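Local coordinates for Na Glutathione S-transferase 1 (Necator americanus, PDB 2ON7), which probably catalyses the conjugation of glutathione to electrophilic compounds, as a hookworm glutathione S-transferase, at residues 162-167 / 172-177. Numbering follows the deposited sequence.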
ATOM      1  N   GLU A 162      14.395   8.551  -6.014  1.00  8.56           N
ATOM      2  CA  GLU A 162      15.238   8.294  -4.849  1.00  8.32           C
ATOM      3  C   GLU A 162      15.672   6.817  -4.676  1.00  7.58           C
ATOM      4  O   GLU A 162      16.806   6.526  -4.288  1.00  8.26           O
ATOM      5  CB  GLU A 162      14.525   8.804  -3.583  1.00  8.75           C
ATOM      6  CG  GLU A 162      15.203   8.414  -2.256  1.00  9.86           C
ATOM      7  CD  GLU A 162      16.583   9.038  -2.138  1.00 11.79           C
ATOM      8  OE1 GLU A 162      16.733  10.251  -2.451  1.00  8.82           O
ATOM      9  OE2 GLU A 162      17.514   8.313  -1.736  1.00 14.15           O
ATOM     10  N   HIS A 163      14.782   5.882  -4.939  1.00  7.29           N
ATOM     11  CA  HIS A 163      15.180   4.480  -4.865  1.00  7.50           C
ATOM     12  C   HIS A 163      16.243   4.099  -5.892  1.00  6.91           C
ATOM     13  O   HIS A 163      17.198   3.408  -5.565  1.00  8.16           O
ATOM     14  CB  HIS A 163      13.982   3.552  -4.979  1.00  7.64           C
ATOM     15  CG  HIS A 163      14.349   2.104  -4.953  1.00  7.44           C
ATOM     16  ND1 HIS A 163      14.383   1.323  -6.092  1.00  3.47           N
ATOM     17  CD2 HIS A 163      14.724   1.300  -3.927  1.00  7.22           C
ATOM     18  CE1 HIS A 163      14.732   0.093  -5.760  1.00  3.20           C
ATOM     19  NE2 HIS A 163      14.951   0.051  -4.457  1.00  3.97           N
ATOM     20  N   ASN A 164      16.090   4.573  -7.119  1.00  6.20           N
ATOM     21  CA  ASN A 164      17.029   4.304  -8.188  1.00  5.80           C
ATOM     22  C   ASN A 164      18.428   4.837  -7.870  1.00  4.98           C
ATOM     23  O   ASN A 164      19.442   4.159  -8.079  1.00  3.99           O
ATOM     24  CB  ASN A 164      16.489   4.884  -9.503  1.00  6.27           C
ATOM     25  CG  ASN A 164      15.258   4.150  -9.986  1.00  8.61           C
ATOM     26  OD1 ASN A 164      14.547   4.606 -10.907  1.00  8.82           O
ATOM     27  ND2 ASN A 164      15.006   2.971  -9.380  1.00 10.17           N
ATOM     28  N   ALA A 165      18.446   6.055  -7.342  1.00  4.60           N
ATOM     29  CA  ALA A 165      19.650   6.733  -6.939  1.00  4.54           C
ATOM     30  C   ALA A 165      20.372   5.884  -5.886  1.00  4.12           C
ATOM     31  O   ALA A 165      21.511   5.500  -6.069  1.00  3.64           O
ATOM     32  CB  ALA A 165      19.284   8.077  -6.419  1.00  4.44           C
ATOM     33  N   THR A 166      19.678   5.546  -4.807  1.00  5.23           N
ATOM     34  CA  THR A 166      20.185   4.584  -3.796  1.00  5.50           C
ATOM     35  C   THR A 166      20.719   3.257  -4.406  1.00  6.17           C
ATOM     36  O   THR A 166      21.857   2.867  -4.131  1.00  6.54           O
ATOM     37  CB  THR A 166      19.089   4.285  -2.744  1.00  5.99           C
ATOM     38  OG1 THR A 166      18.749   5.489  -2.056  1.00  5.29           O
ATOM     39  CG2 THR A 166      19.549   3.211  -1.728  1.00  6.47           C
ATOM     40  N   MET A 167      19.909   2.583  -5.229  1.00  6.27           N
ATOM     41  CA  MET A 167      20.357   1.352  -5.915  1.00  7.83           C
ATOM     42  C   MET A 167      21.693   1.467  -6.673  1.00  7.47           C
ATOM     43  O   MET A 167      22.600   0.676  -6.412  1.00  7.16           O
ATOM     44  CB  MET A 167      19.259   0.746  -6.818  1.00  8.35           C
ATOM     45  CG  MET A 167      18.151   0.085  -6.001  1.00 10.97           C
ATOM     46  SD  MET A 167      18.779  -1.405  -5.115  1.00 16.88           S
ATOM     47  CE  MET A 167      19.866  -2.113  -6.302  1.00 12.97           C
ATOM     48  N   PRO A 172      25.797  -0.817  -9.674  1.00  4.07           N
ATOM     49  CA  PRO A 172      26.199   0.198 -10.669  1.00  4.32           C
ATOM     50  C   PRO A 172      25.475   0.113 -12.039  1.00  4.54           C
ATOM     51  O   PRO A 172      25.263   1.136 -12.681  1.00  4.82           O
ATOM     52  CB  PRO A 172      27.732  -0.028 -10.819  1.00  4.04           C
ATOM     53  CG  PRO A 172      28.004  -1.400 -10.236  1.00  3.18           C
ATOM     54  CD  PRO A 172      26.965  -1.545  -9.140  1.00  4.04           C
ATOM     55  N   GLU A 173      25.114  -1.091 -12.477  1.00  4.82           N
ATOM     56  CA  GLU A 173      24.384  -1.288 -13.745  1.00  5.23           C
ATOM     57  C   GLU A 173      22.872  -1.510 -13.583  1.00  5.61           C
ATOM     58  O   GLU A 173      22.277  -2.292 -14.338  1.00  5.33           O
ATOM     59  CB  GLU A 173      24.993  -2.424 -14.564  1.00  5.03           C
ATOM     60  CG  GLU A 173      25.875  -3.358 -13.770  1.00  6.30           C
ATOM     61  CD  GLU A 173      25.114  -4.157 -12.736  1.00  5.19           C
ATOM     62  OE1 GLU A 173      25.386  -4.024 -11.519  1.00  2.00           O
ATOM     63  OE2 GLU A 173      24.256  -4.930 -13.162  1.00  6.21           O
ATOM     64  N   PHE A 174      22.254  -0.790 -12.641  1.00  5.09           N
ATOM     65  CA  PHE A 174      20.852  -1.017 -12.322  1.00  5.98           C
ATOM     66  C   PHE A 174      19.872  -0.543 -13.418  1.00  6.85           C
ATOM     67  O   PHE A 174      18.810  -1.150 -13.648  1.00  6.05           O
ATOM     68  CB  PHE A 174      20.499  -0.407 -10.951  1.00  5.30           C
ATOM     69  CG  PHE A 174      19.214  -0.900 -10.400  1.00  4.50           C
ATOM     70  CD1 PHE A 174      18.996  -2.272 -10.236  1.00  4.74           C
ATOM     71  CD2 PHE A 174      18.211  -0.006 -10.022  1.00  4.20           C
ATOM     72  CE1 PHE A 174      17.802  -2.737  -9.728  1.00  2.75           C
ATOM     73  CE2 PHE A 174      17.022  -0.459  -9.479  1.00  2.00           C
ATOM     74  CZ  PHE A 174      16.799  -1.815  -9.358  1.00  4.13           C
ATOM     75  N   LEU A 175      20.262   0.515 -14.123  1.00  7.59           N
ATOM     76  CA  LEU A 175      19.365   1.152 -15.072  1.00  8.20           C
ATOM     77  C   LEU A 175      19.696   0.746 -16.500  1.00  8.70           C
ATOM     78  O   LEU A 175      19.176   1.320 -17.456  1.00  9.30           O
ATOM     79  CB  LEU A 175      19.426   2.659 -14.893  1.00  7.24           C
ATOM     80  CG  LEU A 175      19.168   3.109 -13.453  1.00  7.63           C
ATOM     81  CD1 LEU A 175      19.041   4.624 -13.439  1.00  6.02           C
ATOM     82  CD2 LEU A 175      17.903   2.457 -12.767  1.00  3.70           C
ATOM     83  N   GLU A 176      20.547  -0.272 -16.624  1.00  9.22           N
ATOM     84  CA  GLU A 176      21.068  -0.753 -17.900  1.00  9.13           C
ATOM     85  C   GLU A 176      20.048  -0.824 -19.059  1.00  9.45           C
ATOM     86  O   GLU A 176      20.255  -0.210 -20.116  1.00  9.94           O
ATOM     87  CB  GLU A 176      21.817  -2.093 -17.725  1.00  9.22           C
ATOM     88  CG  GLU A 176      23.332  -1.942 -17.530  1.00  9.18           C
ATOM     89  CD  GLU A 176      24.183  -3.219 -17.848  1.00  8.43           C
ATOM     90  OE1 GLU A 176      23.659  -4.332 -18.015  1.00  6.14           O
ATOM     91  OE2 GLU A 176      25.419  -3.099 -17.898  1.00  7.16           O
ATOM     92  N   GLY A 177      18.968  -1.568 -18.895  1.00  8.95           N
ATOM     93  CA  GLY A 177      18.066  -1.749 -20.051  1.00  8.88           C
ATOM     94  C   GLY A 177      16.936  -0.731 -20.108  1.00  8.72           C
ATOM     95  O   GLY A 177      15.947  -0.947 -20.779  1.00  8.55           O
TER
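In the helix that brings Met167 onto the Phe174 ring, the backbone oxygen Glu162 O takes two donors, both from Thr166 one turn on: its amide N at 3.1 Å, the usual helical bond, and its hydroxyl OG1, also at 3.1 Å. The two arrive from opposite faces of the carbonyl plane, and threonine suits this place because a hydroxyl on the β-carbon can reach back to the carbonyl one turn earlier. Across the contact no hydrogen bond forms; the join is largely apolar. Met167 sends its flexible chain over one face of the Phe174 ring. CB lies 3.5 Å from Phe174 CD2, and bends at chi2 and chi3 (-67° and -39°) curl the chain so that the methyl CE sits 4.1 Å from the ring centroid, a CH-pi contact. The sulfur SD stands farther above the same ring, 4.8 Å from its centroid, making a Met-aromatic pair. The broad, flat phenylalanine also offers an edge: Asn164 ND2 lies there in the ring plane, 4.0 Å from Phe174 CE2, with the amide turned 65° to the ring. Leucine's branched end brings methyl CD2 of Leu175 to Asn164 CG at 4.2 Å. Phe174 and Leu175, central in a type I turn from Glu173 to Glu176, pack the loop between helices 155-168 and 179-189 back against the first of them, within the helical C-terminal domain of the GST fold. Phe174 also meets Phe133 and Leu125 of helix 117-141, whose Arg129 hydrogen-bonds the Phe174 carbonyl oxygen, and Tyr98 of helix 82-109; Leu175 touches Lys182 of helix 179-189.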